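Long-range contacts in DSBA-like thioredoxin domain-containing protein (Nitrosomonas europaea, PDB 2IN3), which probably acts as a thiol-disulfide oxidoreductase of the DsbA family, and has been proposed to be a protein disulfide isomerase: residues 10-14 against 169-174; 17-21 against 67-71; 97-102 against 158-162; 176-180 against 192-196. All blocks are in the same frame, centred on the assembly; numbering follows the deposited sequence.

Contact 1 of 4, residues 10-14 against 169-174; sequences LWYIA and VAQWGI
In this thioredoxin-fold domain of the DsbA type, the end of helix 156-171 packs on one face of strand 9-14. Residues 10-14 are extended. Trp11 and Ile13 point toward 169-174, while Leu10 and Tyr12 face helix 19-35. Helix 156-171 ends in a Schellman motif: Gly173 has positive phi (69°), Gly173 N hydrogen-bonds Ala170 O at 2.9 Å, and a weak hydrogen bond joins Ile174 N to Val169 O at 3.3 Å. Ile13 and Val169 have the nearest CA atoms, 7.7 Å apart. Ile13 (m, t) is the bump. Ile13 CD1 enters the hollow between the Trp172 edge and Ile174, 3.9 Å from both Trp172 CE3 and Ile174 CG1. Trp172 turns its edge to the face of Trp11 in a T-shaped pair (both chi1 m), planes at 63°. The Trp11 five-membered and Trp172 six-membered ring centroids are 5.5 Å apart; Trp11 CD1 to Trp172 CH2 is 3.8 Å. Trp11 NE1 hydrogen-bonds Glu183 OE1. Ile13 CG2 sits on Val169 CG2, 3.6 Å away.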
# COMPACT_ATOMS: atom_id res chain seq x y z
N LEU A 10 9.68 7.93 7.12
CA LEU A 10 9.54 6.48 7.15
C LEU A 10 8.63 6.16 5.97
O LEU A 10 7.42 6.49 5.97
CB LEU A 10 8.93 6.00 8.49
CG LEU A 10 8.67 4.47 8.57
CD1 LEU A 10 9.96 3.66 8.50
CD2 LEU A 10 7.87 4.08 9.84
N TRP A 11 9.25 5.60 4.93
CA TRP A 11 8.52 5.16 3.74
C TRP A 11 7.88 3.78 3.92
O TRP A 11 8.58 2.79 4.17
CB TRP A 11 9.46 5.13 2.52
CG TRP A 11 9.92 6.47 2.07
CD1 TRP A 11 11.16 7.01 2.25
CD2 TRP A 11 9.16 7.44 1.34
NE1 TRP A 11 11.22 8.27 1.67
CE2 TRP A 11 10.00 8.55 1.11
CE3 TRP A 11 7.83 7.48 0.87
CZ2 TRP A 11 9.57 9.71 0.43
CZ3 TRP A 11 7.40 8.62 0.18
CH2 TRP A 11 8.27 9.72 -0.03
N TYR A 12 6.58 3.73 3.75
CA TYR A 12 5.85 2.47 3.69
C TYR A 12 5.71 2.06 2.22
O TYR A 12 5.01 2.73 1.46
CB TYR A 12 4.47 2.62 4.36
CG TYR A 12 3.63 1.36 4.34
CD1 TYR A 12 4.17 0.12 4.68
CD2 TYR A 12 2.29 1.43 4.00
CE1 TYR A 12 3.35 -1.05 4.70
CE2 TYR A 12 1.45 0.28 3.99
CZ TYR A 12 2.01 -0.94 4.33
OH TYR A 12 1.20 -2.05 4.33
N ILE A 13 6.43 1.01 1.83
CA ILE A 13 6.50 0.62 0.44
C ILE A 13 5.58 -0.58 0.30
O ILE A 13 5.87 -1.68 0.81
CB ILE A 13 7.96 0.27 -0.01
CG1 ILE A 13 8.89 1.48 0.22
CG2 ILE A 13 7.97 -0.14 -1.46
CD1 ILE A 13 10.38 1.21 0.03
N ALA A 14 4.48 -0.35 -0.39
CA ALA A 14 3.34 -1.28 -0.37
C ALA A 14 2.45 -1.09 -1.56
O ALA A 14 2.49 -0.05 -2.22
CB ALA A 14 2.56 -1.13 0.91
N VAL A 169 11.63 2.26 -6.16
CA VAL A 169 11.55 1.03 -5.36
C VAL A 169 12.51 0.01 -5.91
O VAL A 169 13.29 -0.59 -5.16
CB VAL A 169 10.11 0.47 -5.34
CG1 VAL A 169 10.09 -1.01 -4.85
CG2 VAL A 169 9.21 1.37 -4.48
N ALA A 170 12.52 -0.14 -7.24
CA ALA A 170 13.46 -1.03 -7.92
C ALA A 170 14.90 -0.61 -7.68
O ALA A 170 15.75 -1.45 -7.38
CB ALA A 170 13.16 -1.08 -9.42
N GLN A 171 15.15 0.69 -7.78
CA GLN A 171 16.50 1.25 -7.61
C GLN A 171 17.02 1.00 -6.19
O GLN A 171 18.21 0.68 -6.00
CB GLN A 171 16.49 2.75 -7.98
CG GLN A 171 17.73 3.56 -7.59
CD GLN A 171 17.35 4.92 -6.97
OE1 GLN A 171 16.41 5.60 -7.43
NE2 GLN A 171 18.08 5.32 -5.92
N TRP A 172 16.12 1.08 -5.22
CA TRP A 172 16.46 0.80 -3.83
C TRP A 172 16.65 -0.69 -3.52
O TRP A 172 16.93 -1.05 -2.38
CB TRP A 172 15.41 1.37 -2.89
CG TRP A 172 15.38 2.86 -2.81
CD1 TRP A 172 16.21 3.74 -3.44
CD2 TRP A 172 14.49 3.64 -2.02
NE1 TRP A 172 15.86 5.03 -3.12
CE2 TRP A 172 14.82 4.99 -2.23
CE3 TRP A 172 13.42 3.33 -1.15
CZ2 TRP A 172 14.12 6.04 -1.61
CZ3 TRP A 172 12.75 4.36 -0.53
CH2 TRP A 172 13.10 5.70 -0.77
N GLY A 173 16.45 -1.55 -4.52
CA GLY A 173 16.63 -2.99 -4.34
C GLY A 173 15.61 -3.70 -3.46
O GLY A 173 15.92 -4.76 -2.89
N ILE A 174 14.40 -3.16 -3.35
CA ILE A 174 13.40 -3.76 -2.45
C ILE A 174 12.90 -5.11 -2.99
O ILE A 174 12.34 -5.18 -4.08
CB ILE A 174 12.19 -2.82 -2.18
CG1 ILE A 174 12.62 -1.39 -1.81
CG2 ILE A 174 11.24 -3.42 -1.13
CD1 ILE A 174 13.39 -1.25 -0.51

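Contact 2 of 4, residues 17-21 against 67-71; sequences MCSWC and HWHSV. With PO4 (phosphate ion), chain B; EDO (1,2-ethanediol), chain D.
The start of helix 19-35 meets the middle of helix 58-75. Met17 (selenomethionine) and Cys18 lie in the turn before the helix, and residues 19-21 are helical. Cys18 is the N-cap. Its SG (chi1 t) accepts a weak hydrogen bond from Cys21 N at 3.6 Å. Residues 67-71 are all helical. CA atoms are closest at Ser19-Trp68 (6.0 Å) and Trp20-Val71 (6.1 Å).

His67 comes first and points toward 17-21. Its CB is 3.5 Å from Ser19 OG, and its ND1 donates to phosphate O1 at 2.9 Å. Ser19 holds the same ion, with N to O3 at 3.0 Å and OG to O3 at 2.7 Å. Trp68 starts away, but its ring comes back, with CD1 3.5 Å from Ser19 CB. A water accepts from Trp68 NE1 (2.9 Å) and donates to Met17 O (3.2 Å) and phosphate O3 (2.6 Å). Ser70 CB touches Trp20 CZ2 at 3.9 Å. Val71 (t) sets CG2 over the Trp20 face in a CH-pi contact, 3.6 Å from the five-membered ring centroid. Val71 CG2 is also 3.6 Å from Ser19 O.

The phosphate probably comes from the crystallisation liquor. Cys18 SG and Cys21 SG, 3.1 Å apart, form no disulfide. This CxxC at a helix start is consistent with a thioredoxin-type redox site.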
# COMPACT_ATOMS: atom_id res chain seq x y z
N MSE A 17 -2.98 -4.17 -3.56
CA MSE A 17 -3.31 -5.57 -3.94
C MSE A 17 -2.26 -6.60 -3.57
O MSE A 17 -2.19 -7.67 -4.18
CB MSE A 17 -3.65 -5.67 -5.44
CG MSE A 17 -4.87 -4.82 -5.80
SE MSE A 17 -5.05 -4.48 -7.69
CE MSE A 17 -5.87 -6.16 -8.27
N CYS A 18 -1.49 -6.29 -2.54
CA CYS A 18 -0.58 -7.20 -1.90
C CYS A 18 -1.20 -7.67 -0.56
O CYS A 18 -1.54 -6.84 0.29
CB CYS A 18 0.75 -6.48 -1.67
SG CYS A 18 1.86 -7.32 -0.51
N SER A 19 -1.40 -8.98 -0.40
CA SER A 19 -2.19 -9.51 0.71
C SER A 19 -1.48 -9.34 2.04
O SER A 19 -2.10 -9.03 3.03
CB SER A 19 -2.63 -10.96 0.49
OG SER A 19 -1.53 -11.84 0.31
N TRP A 20 -0.16 -9.56 2.08
CA TRP A 20 0.59 -9.32 3.32
C TRP A 20 0.62 -7.85 3.72
O TRP A 20 0.81 -7.53 4.92
CB TRP A 20 1.99 -9.92 3.27
CG TRP A 20 1.97 -11.40 3.57
CD1 TRP A 20 2.13 -12.43 2.69
CD2 TRP A 20 1.76 -12.00 4.85
NE1 TRP A 20 2.05 -13.64 3.34
CE2 TRP A 20 1.84 -13.40 4.67
CE3 TRP A 20 1.52 -11.49 6.14
CZ2 TRP A 20 1.64 -14.30 5.73
CZ3 TRP A 20 1.33 -12.39 7.19
CH2 TRP A 20 1.40 -13.77 6.97
N CYS A 21 0.45 -6.95 2.74
CA CYS A 21 0.27 -5.52 3.04
C CYS A 21 -1.04 -5.32 3.79
O CYS A 21 -1.10 -4.55 4.78
CB CYS A 21 0.31 -4.66 1.75
SG CYS A 21 2.02 -4.62 1.02
N HIS A 67 -1.75 -17.35 -0.02
CA HIS A 67 -1.27 -16.17 0.72
C HIS A 67 -2.41 -15.54 1.53
O HIS A 67 -2.21 -15.20 2.69
CB HIS A 67 -0.59 -15.13 -0.21
CG HIS A 67 0.74 -15.60 -0.74
ND1 HIS A 67 1.35 -15.04 -1.84
CD2 HIS A 67 1.54 -16.61 -0.33
CE1 HIS A 67 2.48 -15.69 -2.09
NE2 HIS A 67 2.62 -16.65 -1.19
N TRP A 68 -3.60 -15.41 0.93
CA TRP A 68 -4.74 -14.83 1.63
C TRP A 68 -5.10 -15.64 2.88
O TRP A 68 -5.25 -15.11 3.96
CB TRP A 68 -5.98 -14.79 0.73
CG TRP A 68 -5.95 -13.83 -0.41
CD1 TRP A 68 -4.84 -13.24 -0.99
CD2 TRP A 68 -7.07 -13.42 -1.18
NE1 TRP A 68 -5.22 -12.47 -2.05
CE2 TRP A 68 -6.59 -12.54 -2.19
CE3 TRP A 68 -8.46 -13.68 -1.11
CZ2 TRP A 68 -7.43 -11.92 -3.12
CZ3 TRP A 68 -9.31 -13.06 -2.04
CH2 TRP A 68 -8.78 -12.20 -3.05
N HIS A 69 -5.24 -16.95 2.73
CA HIS A 69 -5.44 -17.81 3.89
C HIS A 69 -4.35 -17.61 4.97
O HIS A 69 -4.68 -17.45 6.14
CB HIS A 69 -5.53 -19.25 3.44
CG HIS A 69 -6.80 -19.57 2.70
ND1 HIS A 69 -8.02 -19.65 3.33
CD2 HIS A 69 -7.03 -19.86 1.40
CE1 HIS A 69 -8.95 -20.00 2.46
NE2 HIS A 69 -8.38 -20.12 1.28
N SER A 70 -3.06 -17.61 4.58
CA SER A 70 -1.97 -17.37 5.54
C SER A 70 -2.12 -16.07 6.27
O SER A 70 -1.94 -16.03 7.49
CB SER A 70 -0.58 -17.39 4.89
OG SER A 70 -0.36 -18.60 4.22
N VAL A 71 -2.43 -15.00 5.52
CA VAL A 71 -2.61 -13.66 6.09
C VAL A 71 -3.79 -13.69 7.08
O VAL A 71 -3.70 -13.19 8.21
CB VAL A 71 -2.87 -12.60 4.99
CG1 VAL A 71 -3.27 -11.25 5.64
CG2 VAL A 71 -1.63 -12.40 4.16
P PO4 B . 0.19 -11.73 -2.84
O1 PO4 B . 0.01 -13.09 -3.45
O2 PO4 B . 0.79 -10.72 -3.80
O3 PO4 B . -1.13 -11.25 -2.32
O4 PO4 B . 1.22 -11.89 -1.72
C1 EDO D . -1.08 -20.73 7.33
O1 EDO D . -1.54 -20.60 5.98
C2 EDO D . 0.37 -20.31 7.41
O2 EDO D . 0.98 -20.87 6.24
O HOH W 1 -3.42 -10.45 -3.14

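Contact 3 of 4, residues 97-102 against 158-162; sequences CRGVVS and AKQRT
This is a helix-helix contact within the helical region inserted between strands 40-45 and 179-184, as in DsbA-like proteins. It joins helix 94-106 to helix 156-171, which leads back to the sheet. The axes of the two short segments approach to 9.0 Å and cross at 108°. CA atoms are closest at Arg98-Thr162 (5.5 Å) and Ser102-Ala158 (5.9 Å). Thr162 (chi1 m) points toward 97-102. Its OG1 lies 3.3 Å from both Arg98 CA and Val101 CG2, and its CG2 is 4.1 Å from Cys97 CB. Val101 (t) also points across, with CG1 3.8 Å from Arg161 CB. Ala158 CB is 3.8 Å from Ser102 OG and 4.0 Å from Arg98 CG. At the outer edge Arg98 CD meets Lys159 CG at 3.6 Å, and Lys159 CE lies over one face of the Arg98 guanidinium. Arg98 has a salt bridge to Glu94 and a cation-pi contact with Phe153; Arg161 pairs with Glu157. The hydroxyls turn back into their own helices: Ser102 OG donates to Arg98 O (2.8 Å), and Thr162 OG1 to Ala158 O (2.7 Å). With these hydroxyls and both guanidinium groups partnered elsewhere, the join rests on van der Waals packing.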
# COMPACT_ATOMS: atom_id res chain seq x y z
N CYS A 97 -2.45 1.85 -7.24
CA CYS A 97 -1.25 2.61 -6.85
C CYS A 97 -1.35 4.09 -7.25
O CYS A 97 -1.08 4.99 -6.44
CB CYS A 97 0.00 1.99 -7.46
SG CYS A 97 0.42 0.44 -6.75
N ARG A 98 -1.75 4.35 -8.50
CA ARG A 98 -1.98 5.69 -8.98
C ARG A 98 -3.08 6.45 -8.20
O ARG A 98 -3.02 7.68 -8.08
CB ARG A 98 -2.27 5.70 -10.50
CG ARG A 98 -2.50 7.07 -11.12
CD ARG A 98 -2.24 7.07 -12.64
NE ARG A 98 -2.62 5.85 -13.35
CZ ARG A 98 -3.69 5.71 -14.14
NH1 ARG A 98 -3.90 4.54 -14.72
NH2 ARG A 98 -4.56 6.70 -14.33
N GLY A 99 -4.07 5.73 -7.68
CA GLY A 99 -5.13 6.40 -6.90
C GLY A 99 -4.54 6.94 -5.61
O GLY A 99 -4.85 8.07 -5.19
N VAL A 100 -3.69 6.13 -5.01
CA VAL A 100 -3.01 6.50 -3.76
C VAL A 100 -2.10 7.75 -4.02
O VAL A 100 -2.16 8.72 -3.27
CB VAL A 100 -2.21 5.31 -3.20
CG1 VAL A 100 -1.32 5.77 -2.02
CG2 VAL A 100 -3.18 4.13 -2.81
N VAL A 101 -1.32 7.72 -5.10
CA VAL A 101 -0.44 8.83 -5.48
C VAL A 101 -1.29 10.09 -5.65
O VAL A 101 -0.91 11.15 -5.16
CB VAL A 101 0.36 8.54 -6.80
CG1 VAL A 101 1.09 9.82 -7.31
CG2 VAL A 101 1.35 7.40 -6.55
N SER A 102 -2.42 9.95 -6.34
CA SER A 102 -3.35 11.05 -6.55
C SER A 102 -3.83 11.71 -5.26
O SER A 102 -3.84 12.94 -5.16
CB SER A 102 -4.58 10.59 -7.36
OG SER A 102 -4.22 10.17 -8.67
N ALA A 158 0.13 12.27 -12.43
CA ALA A 158 -0.12 11.15 -11.51
C ALA A 158 0.47 9.87 -12.10
O ALA A 158 1.09 9.07 -11.40
CB ALA A 158 -1.59 11.00 -11.26
N LYS A 159 0.36 9.71 -13.42
CA LYS A 159 0.93 8.54 -14.10
C LYS A 159 2.45 8.47 -13.95
O LYS A 159 3.03 7.39 -13.65
CB LYS A 159 0.52 8.51 -15.58
CG LYS A 159 -0.98 8.30 -15.79
CD LYS A 159 -1.38 8.31 -17.28
CE LYS A 159 -2.85 7.92 -17.41
NZ LYS A 159 -3.35 8.07 -18.81
N GLN A 160 3.10 9.60 -14.17
CA GLN A 160 4.55 9.67 -14.17
C GLN A 160 5.09 9.56 -12.75
O GLN A 160 6.12 8.89 -12.52
CB GLN A 160 5.01 10.96 -14.84
CG GLN A 160 4.73 10.98 -16.33
CD GLN A 160 4.93 12.35 -16.95
OE1 GLN A 160 5.40 13.28 -16.29
NE2 GLN A 160 4.59 12.48 -18.24
N ARG A 161 4.43 10.23 -11.81
CA ARG A 161 4.81 10.07 -10.40
C ARG A 161 4.72 8.64 -9.90
O ARG A 161 5.63 8.18 -9.17
CB ARG A 161 4.00 10.97 -9.48
CG ARG A 161 4.30 12.45 -9.63
CD ARG A 161 3.41 13.17 -8.62
NE ARG A 161 3.67 14.60 -8.52
CZ ARG A 161 4.39 15.16 -7.55
NH1 ARG A 161 4.93 14.40 -6.59
NH2 ARG A 161 4.53 16.48 -7.54
N THR A 162 3.66 7.94 -10.32
CA THR A 162 3.42 6.55 -9.93
C THR A 162 4.54 5.66 -10.47
O THR A 162 5.14 4.86 -9.73
CB THR A 162 2.05 6.07 -10.44
OG1 THR A 162 1.02 6.87 -9.84
CG2 THR A 162 1.79 4.61 -10.03

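Contact 4 of 4, residues 176-180 against 192-196; sequences GFPAL and TTGYR. With EDO (1,2-ethanediol), chain F.
Two backbone bonds tie Leu180 to Thr192 as an antiparallel hydrogen-bonded pair. Leu180 N donates to Thr192 O at 3.0 Å. The return bond, Thr192 N to Leu180 O, is weak at 3.4 Å. CA atoms of the pair are 5.3 Å apart. Both side chains lie on the same face of the sheet, with Leu180 CB and Thr192 CG2 as their closest atoms at 3.8 Å. Thr192 OG1 (chi1 t) donates to Gly194 O at 3.0 Å, a bond that spans the residues just after strand 187-192.

Beyond this pair the ladder loosens. CA-H...O contacts join Ala179 CA to Thr192 O (3.3 Å) and Gly176 CA to Thr193 O (3.2 Å). A CB on Gly176 would clash with that oxygen. Pro178 O lies only 2.7 Å from Gly194 N, but the angle is poor for a hydrogen bond. Thr193 also meets an ethanediol, probably from the crystallisation liquor, with Thr193 O accepting from its O2 at 3.1 Å.

The peptide before Pro178 is cis, and the proline ring packs with CD 3.8 Å from Tyr195 N. Tyr195 meets the Trp20 ring. A cis-proline beside the CxxC is a hallmark of the thioredoxin fold. Main-chain atoms make most of this join, and the Pro178 side chain packs on Cys21.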
# COMPACT_ATOMS: atom_id res chain seq x y z
N GLY A 176 11.03 -7.57 -1.04
CA GLY A 176 9.86 -8.11 -0.36
C GLY A 176 8.96 -6.97 0.04
O GLY A 176 9.41 -5.85 0.23
N PHE A 177 7.67 -7.26 0.13
CA PHE A 177 6.67 -6.23 0.47
C PHE A 177 5.73 -6.84 1.48
O PHE A 177 5.52 -8.05 1.43
CB PHE A 177 5.93 -5.79 -0.78
CG PHE A 177 6.85 -5.29 -1.85
CD1 PHE A 177 7.06 -3.92 -2.01
CD2 PHE A 177 7.59 -6.20 -2.64
CE1 PHE A 177 7.96 -3.45 -2.99
CE2 PHE A 177 8.49 -5.75 -3.61
CZ PHE A 177 8.68 -4.36 -3.78
N PRO A 178 5.21 -6.02 2.42
CA PRO A 178 5.45 -4.58 2.60
C PRO A 178 6.91 -4.32 3.01
O PRO A 178 7.54 -5.22 3.56
CB PRO A 178 4.54 -4.22 3.79
CG PRO A 178 4.37 -5.52 4.55
CD PRO A 178 4.32 -6.56 3.47
N ALA A 179 7.45 -3.14 2.73
CA ALA A 179 8.80 -2.82 3.17
C ALA A 179 8.75 -1.49 3.85
O ALA A 179 7.85 -0.68 3.60
CB ALA A 179 9.77 -2.79 2.00
N LEU A 180 9.71 -1.26 4.75
CA LEU A 180 9.81 0.01 5.44
C LEU A 180 11.23 0.49 5.31
O LEU A 180 12.19 -0.28 5.56
CB LEU A 180 9.45 -0.17 6.93
CG LEU A 180 7.94 -0.28 7.24
CD1 LEU A 180 7.77 -0.59 8.72
CD2 LEU A 180 7.17 0.97 6.92
N THR A 192 12.52 -3.14 7.34
CA THR A 192 11.98 -4.50 7.16
C THR A 192 11.63 -4.69 5.70
O THR A 192 11.35 -3.72 5.00
CB THR A 192 10.67 -4.75 8.04
OG1 THR A 192 10.21 -6.10 7.89
CG2 THR A 192 9.53 -3.86 7.63
N THR A 193 11.64 -5.94 5.23
CA THR A 193 11.21 -6.19 3.84
C THR A 193 10.16 -7.28 3.72
O THR A 193 10.29 -8.17 2.86
CB THR A 193 12.34 -6.63 2.92
OG1 THR A 193 12.91 -7.83 3.44
CG2 THR A 193 13.39 -5.56 2.81
N GLY A 194 9.13 -7.22 4.55
CA GLY A 194 8.12 -8.26 4.63
C GLY A 194 7.32 -7.99 5.88
O GLY A 194 7.72 -7.16 6.70
N TYR A 195 6.17 -8.65 6.00
CA TYR A 195 5.35 -8.56 7.22
C TYR A 195 6.18 -8.97 8.44
O TYR A 195 6.87 -10.00 8.42
CB TYR A 195 4.14 -9.51 7.12
CG TYR A 195 3.37 -9.65 8.44
CD1 TYR A 195 2.32 -8.76 8.77
CD2 TYR A 195 3.69 -10.64 9.35
CE1 TYR A 195 1.64 -8.88 10.01
CE2 TYR A 195 3.01 -10.79 10.55
CZ TYR A 195 1.99 -9.90 10.88
OH TYR A 195 1.35 -10.09 12.08
N ARG A 196 6.12 -8.18 9.50
CA ARG A 196 6.62 -8.63 10.82
C ARG A 196 5.65 -8.07 11.85
O ARG A 196 4.99 -7.05 11.59
CB ARG A 196 8.07 -8.15 11.09
CG ARG A 196 9.16 -8.80 10.18
CD ARG A 196 10.61 -8.40 10.53
NE ARG A 196 11.08 -9.17 11.70
CZ ARG A 196 12.23 -8.98 12.36
NH1 ARG A 196 12.51 -9.74 13.42
NH2 ARG A 196 13.11 -8.06 11.97
C1 EDO F . 10.85 -12.95 4.44
O1 EDO F . 9.51 -12.52 4.72
C2 EDO F . 11.53 -11.92 3.52
O2 EDO F . 11.61 -10.64 4.19

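Overall arrangement
Contacts 1 and 4 share the central sheet. Their strands, 9-14 and 179-184, are neighbours, and Ile13 N probably bonds Ala179 O. Contact 1 is apolar and aromatic; contact 4 is mainly backbone. Contact 2 touches contact 4 where Cys21 SG meets Pro178 N and Trp20 meets Tyr195: contact 2 holds the CxxC and contact 4 brings the cis-proline against it. Contact 2 also holds a bound phosphate and a bridging water. Contact 3 shares helix 156-171 with contact 1 but lies across the chain's centre from contacts 2 and 4. All four are partly buried. Contacts 2 and 3 reach exposed residues, His67 in one and Lys159 and Arg161 in the other.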